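Local coordinates for putative methylase (Clostridium difficile, PDB 3LDU), which probably methylates guanines of ribosomal RNA and holds a bound GTP in this crystal, at residues 228-231 with 235-238; 323-328 with 342-347. All coordinates share one frame; numbering follows the deposited sequence.

Interaction 1: residues 228-231 with 235-238; sequences FISE and TLDK. With FMT (formic acid), chain C.
Glu231, which meets Lys238 through its backbone carbonyl, spends its carboxylate on its own segment: OE1 takes the amide hydrogen of Phe228 N at 2.8 Å on its anti lone pair, and the same oxygen carries a salt bridge from Arg245. The N-H points at it with a moderate bend, 151°. A backbone bond from Glu231 N to Phe228 O closes the first turn of this 3-10 segment. Ser230 O and Glu231 O are met from the following segment by carbon, not by a donor. Leu236 has CG beside the backbone N (chi1 -61°), which sends CD1 over to Ser230; that methyl lies 3.5 Å from Ser230 O and 4.0 Å from Ser230 CB. The Lys238 side chain leaves its backbone at an angle to the other segment, then bends at chi2 and chi3 until its CE comes to 3.5 Å from Glu231 O. Its NZ stays 4.0 Å from Glu231 O, too long for a hydrogen bond.

The hydroxyl of Ser230 turns to other partners, bonding to Thr160 O and weakly to Trp241 NE1 of helix 238-251, the helix that Asp237 N-caps with OD1 accepting from Lys239 N. Thr235, an exposed residue, donates from OG1 to O2 of a formic acid molecule at 2.6 Å, a guest probably left from the crystallisation liquor.

With 121 Å² buried and no hydrogen bond between the segments, the contact rests on loose van der Waals touches, a methyl against a serine CB and a carbonyl oxygen, and a lysine methylene beside another; the path of the chain here probably owes more to the polar bonds each segment makes for itself and with its surroundings than to any attraction across the turn.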
ATOM      1  N   PHE A 228       4.714   5.335 -13.605  1.00 22.98           N
ATOM      2  CA  PHE A 228       4.762   6.306 -12.521  1.00 20.46           C
ATOM      3  C   PHE A 228       4.975   7.680 -13.104  1.00 24.55           C
ATOM      4  O   PHE A 228       5.698   7.837 -14.096  1.00 25.55           O
ATOM      5  CB  PHE A 228       5.893   5.948 -11.567  1.00 17.54           C
ATOM      6  CG  PHE A 228       5.749   4.579 -10.992  1.00 23.48           C
ATOM      7  CD1 PHE A 228       4.971   4.373  -9.868  1.00 22.13           C
ATOM      8  CD2 PHE A 228       6.356   3.492 -11.599  1.00 24.86           C
ATOM      9  CE1 PHE A 228       4.818   3.098  -9.342  1.00 21.58           C
ATOM     10  CE2 PHE A 228       6.212   2.225 -11.075  1.00 27.65           C
ATOM     11  CZ  PHE A 228       5.436   2.029  -9.948  1.00 26.57           C
ATOM     12  N   ILE A 229       4.336   8.682 -12.508  1.00 22.92           N
ATOM     13  CA  ILE A 229       4.408  10.044 -13.058  1.00 19.66           C
ATOM     14  C   ILE A 229       5.846  10.555 -13.181  1.00 22.19           C
ATOM     15  O   ILE A 229       6.157  11.262 -14.137  1.00 22.78           O
ATOM     16  CB  ILE A 229       3.542  11.026 -12.230  1.00 27.96           C
ATOM     17  CG1 ILE A 229       3.281  12.316 -13.010  1.00 32.56           C
ATOM     18  CG2 ILE A 229       4.201  11.326 -10.879  1.00 25.91           C
ATOM     19  CD1 ILE A 229       2.574  12.099 -14.334  1.00 37.25           C
ATOM     20  N   SER A 230       6.731  10.192 -12.249  1.00 23.16           N
ATOM     21  CA  SER A 230       8.115  10.707 -12.259  1.00 23.22           C
ATOM     22  C   SER A 230       8.995  10.112 -13.359  1.00 24.68           C
ATOM     23  O   SER A 230      10.126  10.579 -13.586  1.00 25.28           O
ATOM     24  CB  SER A 230       8.795  10.480 -10.904  1.00 21.31           C
ATOM     25  OG  SER A 230       8.721   9.107 -10.527  1.00 22.29           O
ATOM     26  N   GLU A 231       8.494   9.085 -14.040  1.00 24.76           N
ATOM     27  CA  GLU A 231       9.228   8.525 -15.167  1.00 28.40           C
ATOM     28  C   GLU A 231       9.327   9.528 -16.312  1.00 29.83           C
ATOM     29  O   GLU A 231      10.200   9.403 -17.177  1.00 34.17           O
ATOM     30  CB  GLU A 231       8.592   7.225 -15.658  1.00 26.50           C
ATOM     31  CG  GLU A 231       8.749   6.075 -14.685  1.00 22.35           C
ATOM     32  CD  GLU A 231       8.209   4.788 -15.253  1.00 34.95           C
ATOM     33  OE1 GLU A 231       6.986   4.558 -15.140  1.00 42.52           O
ATOM     34  OE2 GLU A 231       9.006   4.012 -15.823  1.00 33.63           O
ATOM     35  N   THR A 235      13.980  16.162 -14.870  1.00 29.89           N
ATOM     36  CA  THR A 235      14.921  16.418 -13.784  1.00 34.48           C
ATOM     37  C   THR A 235      15.559  15.137 -13.245  1.00 36.86           C
ATOM     38  O   THR A 235      16.476  15.196 -12.430  1.00 36.72           O
ATOM     39  CB  THR A 235      14.249  17.180 -12.613  1.00 36.76           C
ATOM     40  OG1 THR A 235      13.190  16.386 -12.060  1.00 33.15           O
ATOM     41  CG2 THR A 235      13.678  18.507 -13.094  1.00 42.04           C
ATOM     42  N   LEU A 236      15.066  13.986 -13.693  1.00 37.67           N
ATOM     43  CA  LEU A 236      15.652  12.706 -13.311  1.00 40.34           C
ATOM     44  C   LEU A 236      16.437  12.118 -14.472  1.00 46.64           C
ATOM     45  O   LEU A 236      16.136  12.390 -15.638  1.00 41.37           O
ATOM     46  CB  LEU A 236      14.566  11.716 -12.875  1.00 38.79           C
ATOM     47  CG  LEU A 236      13.721  12.119 -11.672  1.00 31.83           C
ATOM     48  CD1 LEU A 236      12.694  11.043 -11.315  1.00 33.64           C
ATOM     49  CD2 LEU A 236      14.617  12.433 -10.488  1.00 38.60           C
ATOM     50  N   ASP A 237      17.447  11.318 -14.144  1.00 47.12           N
ATOM     51  CA  ASP A 237      18.194  10.556 -15.136  1.00 49.57           C
ATOM     52  C   ASP A 237      17.361   9.345 -15.536  1.00 46.85           C
ATOM     53  O   ASP A 237      17.159   8.442 -14.730  1.00 44.92           O
ATOM     54  CB  ASP A 237      19.530  10.100 -14.544  1.00 51.70           C
ATOM     55  CG  ASP A 237      20.305   9.191 -15.477  1.00 55.38           C
ATOM     56  OD1 ASP A 237      19.927   9.075 -16.663  1.00 52.72           O
ATOM     57  OD2 ASP A 237      21.300   8.592 -15.022  1.00 60.96           O
ATOM     58  N   LYS A 238      16.886   9.332 -16.778  1.00 44.03           N
ATOM     59  CA  LYS A 238      15.959   8.302 -17.252  1.00 40.31           C
ATOM     60  C   LYS A 238      16.581   6.899 -17.205  1.00 37.20           C
ATOM     61  O   LYS A 238      15.877   5.877 -17.199  1.00 34.76           O
ATOM     62  CB  LYS A 238      15.492   8.645 -18.671  1.00 47.59           C
ATOM     63  CG  LYS A 238      14.118   8.113 -19.039  1.00 58.79           C
ATOM     64  CD  LYS A 238      13.347   9.107 -19.908  1.00 65.29           C
ATOM     65  CE  LYS A 238      12.956  10.356 -19.122  1.00 65.78           C
ATOM     66  NZ  LYS A 238      12.220  11.342 -19.965  1.00 65.09           N
TER
HETATM   67  C   FMT C 384      12.874  16.672  -8.814  1.00 48.97           C
HETATM   68  O1  FMT C 384      14.073  16.553  -8.545  1.00 50.36           O
HETATM   69  O2  FMT C 384      12.421  17.358  -9.737  1.00 46.30           O

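Interaction 2: residues 323-328 with 342-347; sequences QLYKEL and LITSYE
Helix 323-328 stands beside the end of strand 342-344 and the loop that follows it, the backbones coming nearest at Tyr325 and Tyr346, whose CA atoms are 10.0 Å apart. The Tyr325 side chain spans the gap. Its OH accepts a hydrogen bond from Thr344 OG1 at 2.8 Å, the two side chains meeting head-on, and it also bonds to Pro310 O. Thr344 holds OG1 anti to its own backbone N (chi1 178°), which places the oxygen where it serves a second purpose: Tyr346 N donates to it at 3.1 Å in a nearly straight line, 170°, closing an ST turn just as the strand gives out.

This is the helix and second strand of a beta-alpha-beta unit, strand 304-307, helix 315-333 and strand 339-344, in the Rossmann-like sheet of a class I methyltransferase. Pro310 belongs to the Asn-Pro-Pro-Tyr sequence running from Asn308 to Tyr311 after the first strand, so the phenol links that loop to the last strand of the unit.

Beside the hydroxyl contact, the rings of Tyr325 and Tyr346 form an offset edge-to-face pair, planes at 63° and centroids 5.5 Å apart. Tyr325 gives the edge: its CE2 sits 3.6 Å from Tyr346 CG, an atom lying in the plane of the Tyr325 ring. One helical turn further on, Leu328 CD1 meets Leu342 CD2 more loosely, at 4.3 Å. The side chain of Leu328 also lies about 4 Å from that of Ala293, a GTP-binding residue, while Leu324 touches the nucleotide itself.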
ATOM      1  N   GLN A 323     -22.802 -16.875  12.510  1.00 32.44           N
ATOM      2  CA  GLN A 323     -22.778 -18.317  12.298  1.00 31.00           C
ATOM      3  C   GLN A 323     -21.587 -18.740  11.439  1.00 25.56           C
ATOM      4  O   GLN A 323     -20.972 -19.776  11.683  1.00 29.59           O
ATOM      5  CB  GLN A 323     -24.087 -18.810  11.683  1.00 38.70           C
ATOM      6  CG  GLN A 323     -24.140 -20.328  11.496  1.00 50.67           C
ATOM      7  CD  GLN A 323     -24.173 -21.105  12.816  1.00 57.10           C
ATOM      8  OE1 GLN A 323     -24.676 -20.618  13.831  1.00 56.97           O
ATOM      9  NE2 GLN A 323     -23.642 -22.324  12.796  1.00 53.45           N
ATOM     10  N   LEU A 324     -21.261 -17.932  10.434  1.00 28.05           N
ATOM     11  CA  LEU A 324     -20.114 -18.217   9.589  1.00 28.06           C
ATOM     12  C   LEU A 324     -18.848 -18.303  10.442  1.00 27.43           C
ATOM     13  O   LEU A 324     -18.065 -19.244  10.324  1.00 25.97           O
ATOM     14  CB  LEU A 324     -19.958 -17.130   8.525  1.00 29.23           C
ATOM     15  CG  LEU A 324     -18.664 -17.218   7.717  1.00 25.44           C
ATOM     16  CD1 LEU A 324     -18.642 -18.502   6.906  1.00 25.85           C
ATOM     17  CD2 LEU A 324     -18.529 -16.003   6.804  1.00 28.00           C
ATOM     18  N   TYR A 325     -18.661 -17.321  11.319  1.00 24.00           N
ATOM     19  CA  TYR A 325     -17.490 -17.295  12.188  1.00 25.40           C
ATOM     20  C   TYR A 325     -17.398 -18.574  13.038  1.00 26.24           C
ATOM     21  O   TYR A 325     -16.324 -19.154  13.175  1.00 28.16           O
ATOM     22  CB  TYR A 325     -17.508 -16.047  13.074  1.00 22.95           C
ATOM     23  CG  TYR A 325     -17.310 -14.731  12.324  1.00 27.81           C
ATOM     24  CD1 TYR A 325     -16.769 -14.704  11.043  1.00 25.02           C
ATOM     25  CD2 TYR A 325     -17.680 -13.523  12.900  1.00 26.44           C
ATOM     26  CE1 TYR A 325     -16.589 -13.501  10.358  1.00 26.56           C
ATOM     27  CE2 TYR A 325     -17.510 -12.321  12.228  1.00 27.61           C
ATOM     28  CZ  TYR A 325     -16.967 -12.311  10.966  1.00 26.14           C
ATOM     29  OH  TYR A 325     -16.806 -11.101  10.325  1.00 25.51           O
ATOM     30  N   LYS A 326     -18.524 -19.017  13.599  1.00 24.70           N
ATOM     31  CA  LYS A 326     -18.549 -20.243  14.394  1.00 29.04           C
ATOM     32  C   LYS A 326     -18.172 -21.443  13.528  1.00 31.28           C
ATOM     33  O   LYS A 326     -17.346 -22.278  13.899  1.00 26.60           O
ATOM     34  CB  LYS A 326     -19.946 -20.459  14.985  1.00 33.62           C
ATOM     35  CG  LYS A 326     -20.074 -21.685  15.852  1.00 35.32           C
ATOM     36  CD  LYS A 326     -21.539 -21.916  16.222  1.00 42.78           C
ATOM     37  CE  LYS A 326     -22.153 -20.679  16.871  1.00 42.79           C
ATOM     38  NZ  LYS A 326     -21.563 -20.422  18.215  1.00 43.89           N
ATOM     39  N   GLU A 327     -18.776 -21.508  12.354  1.00 25.35           N
ATOM     40  CA  GLU A 327     -18.492 -22.604  11.433  1.00 31.39           C
ATOM     41  C   GLU A 327     -17.037 -22.619  10.955  1.00 30.72           C
ATOM     42  O   GLU A 327     -16.427 -23.687  10.852  1.00 29.22           O
ATOM     43  CB  GLU A 327     -19.496 -22.603  10.287  1.00 25.98           C
ATOM     44  CG  GLU A 327     -20.904 -22.951  10.799  1.00 29.75           C
ATOM     45  CD  GLU A 327     -21.990 -22.823   9.745  1.00 43.71           C
ATOM     46  OE1 GLU A 327     -21.665 -22.715   8.550  1.00 53.22           O
ATOM     47  OE2 GLU A 327     -23.181 -22.840  10.120  1.00 56.36           O
ATOM     48  N   LEU A 328     -16.472 -21.441  10.686  1.00 25.77           N
ATOM     49  CA  LEU A 328     -15.051 -21.355  10.372  1.00 22.21           C
ATOM     50  C   LEU A 328     -14.163 -21.862  11.509  1.00 27.45           C
ATOM     51  O   LEU A 328     -13.190 -22.585  11.278  1.00 25.28           O
ATOM     52  CB  LEU A 328     -14.647 -19.915  10.026  1.00 19.96           C
ATOM     53  CG  LEU A 328     -15.309 -19.321   8.783  1.00 20.76           C
ATOM     54  CD1 LEU A 328     -14.941 -17.846   8.661  1.00 22.97           C
ATOM     55  CD2 LEU A 328     -14.926 -20.079   7.501  1.00 26.09           C
ATOM     56  N   LEU A 342      -7.232 -13.899  10.153  1.00 17.54           N
ATOM     57  CA  LEU A 342      -8.480 -13.391   9.595  1.00 17.93           C
ATOM     58  C   LEU A 342      -8.617 -11.917   9.897  1.00 23.16           C
ATOM     59  O   LEU A 342      -8.383 -11.483  11.030  1.00 22.30           O
ATOM     60  CB  LEU A 342      -9.675 -14.128  10.223  1.00 18.36           C
ATOM     61  CG  LEU A 342      -9.792 -15.626   9.941  1.00 25.40           C
ATOM     62  CD1 LEU A 342      -9.118 -16.399  11.065  1.00 28.00           C
ATOM     63  CD2 LEU A 342     -11.247 -16.061   9.804  1.00 27.15           C
ATOM     64  N   ILE A 343      -8.995 -11.146   8.887  1.00 20.74           N
ATOM     65  CA  ILE A 343      -9.238  -9.723   9.090  1.00 20.08           C
ATOM     66  C   ILE A 343     -10.738  -9.429   9.048  1.00 20.60           C
ATOM     67  O   ILE A 343     -11.446  -9.875   8.143  1.00 20.70           O
ATOM     68  CB  ILE A 343      -8.462  -8.858   8.050  1.00 19.90           C
ATOM     69  CG1 ILE A 343      -8.780  -7.379   8.277  1.00 19.27           C
ATOM     70  CG2 ILE A 343      -8.773  -9.299   6.613  1.00 17.90           C
ATOM     71  CD1 ILE A 343      -7.795  -6.403   7.584  1.00 22.08           C
ATOM     72  N   THR A 344     -11.240  -8.736  10.059  1.00 22.07           N
ATOM     73  CA  THR A 344     -12.647  -8.369  10.080  1.00 20.82           C
ATOM     74  C   THR A 344     -12.880  -7.179  10.985  1.00 23.05           C
ATOM     75  O   THR A 344     -12.126  -6.961  11.935  1.00 24.61           O
ATOM     76  CB  THR A 344     -13.566  -9.539  10.521  1.00 23.61           C
ATOM     77  OG1 THR A 344     -14.921  -9.075  10.547  1.00 25.32           O
ATOM     78  CG2 THR A 344     -13.185 -10.046  11.906  1.00 26.53           C
ATOM     79  N   SER A 345     -13.933  -6.421  10.700  1.00 23.80           N
ATOM     80  CA  SER A 345     -14.296  -5.286  11.541  1.00 28.45           C
ATOM     81  C   SER A 345     -15.270  -5.698  12.636  1.00 30.76           C
ATOM     82  O   SER A 345     -15.648  -4.880  13.482  1.00 28.23           O
ATOM     83  CB  SER A 345     -14.915  -4.169  10.702  1.00 33.03           C
ATOM     84  OG  SER A 345     -16.150  -4.583  10.141  1.00 34.22           O
ATOM     85  N   TYR A 346     -15.677  -6.965  12.621  1.00 26.89           N
ATOM     86  CA  TYR A 346     -16.570  -7.483  13.655  1.00 28.98           C
ATOM     87  C   TYR A 346     -15.823  -7.550  14.993  1.00 31.72           C
ATOM     88  O   TYR A 346     -14.936  -8.380  15.182  1.00 33.45           O
ATOM     89  CB  TYR A 346     -17.133  -8.851  13.253  1.00 28.59           C
ATOM     90  CG  TYR A 346     -18.260  -9.314  14.156  1.00 33.65           C
ATOM     91  CD1 TYR A 346     -19.564  -8.888  13.941  1.00 35.30           C
ATOM     92  CD2 TYR A 346     -18.013 -10.158  15.227  1.00 31.91           C
ATOM     93  CE1 TYR A 346     -20.594  -9.293  14.767  1.00 40.44           C
ATOM     94  CE2 TYR A 346     -19.038 -10.573  16.058  1.00 33.45           C
ATOM     95  CZ  TYR A 346     -20.327 -10.132  15.823  1.00 42.98           C
ATOM     96  OH  TYR A 346     -21.364 -10.533  16.637  1.00 45.85           O
ATOM     97  N   GLU A 347     -16.180  -6.660  15.913  1.00 34.29           N
ATOM     98  CA  GLU A 347     -15.441  -6.509  17.170  1.00 47.20           C
ATOM     99  C   GLU A 347     -15.328  -7.799  17.985  1.00 42.96           C
ATOM    100  O   GLU A 347     -14.247  -8.156  18.456  1.00 43.55           O
ATOM    101  CB  GLU A 347     -16.063  -5.404  18.029  1.00 61.52           C
ATOM    102  CG  GLU A 347     -15.720  -3.992  17.575  1.00 73.57           C
ATOM    103  CD  GLU A 347     -14.328  -3.557  18.001  1.00 81.41           C
ATOM    104  OE1 GLU A 347     -14.087  -3.460  19.224  1.00 85.75           O
ATOM    105  OE2 GLU A 347     -13.481  -3.303  17.117  1.00 80.51           O
TER

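After the N-terminal domains and helix 208-217, the chain runs through a loop in which interaction 1 closes, with three residues between its segments, before helix 238-251 begins. Interaction 2 opens long after this: thirteen residues, taking in the end of helix 315-333 and the start of strand 339-344, separate its segments. The two are therefore in series, neither nested nor crossed. The centres of interaction 1 and interaction 2 are 45 Å apart, on opposite sides of the chain's centre. Interaction 1 lies where this loop of the methyltransferase range meets helix 48-55 and the end of strand 153-159, in the N-terminal part of the chain; interaction 2 joins helix to sheet at the edge of the GTP pocket.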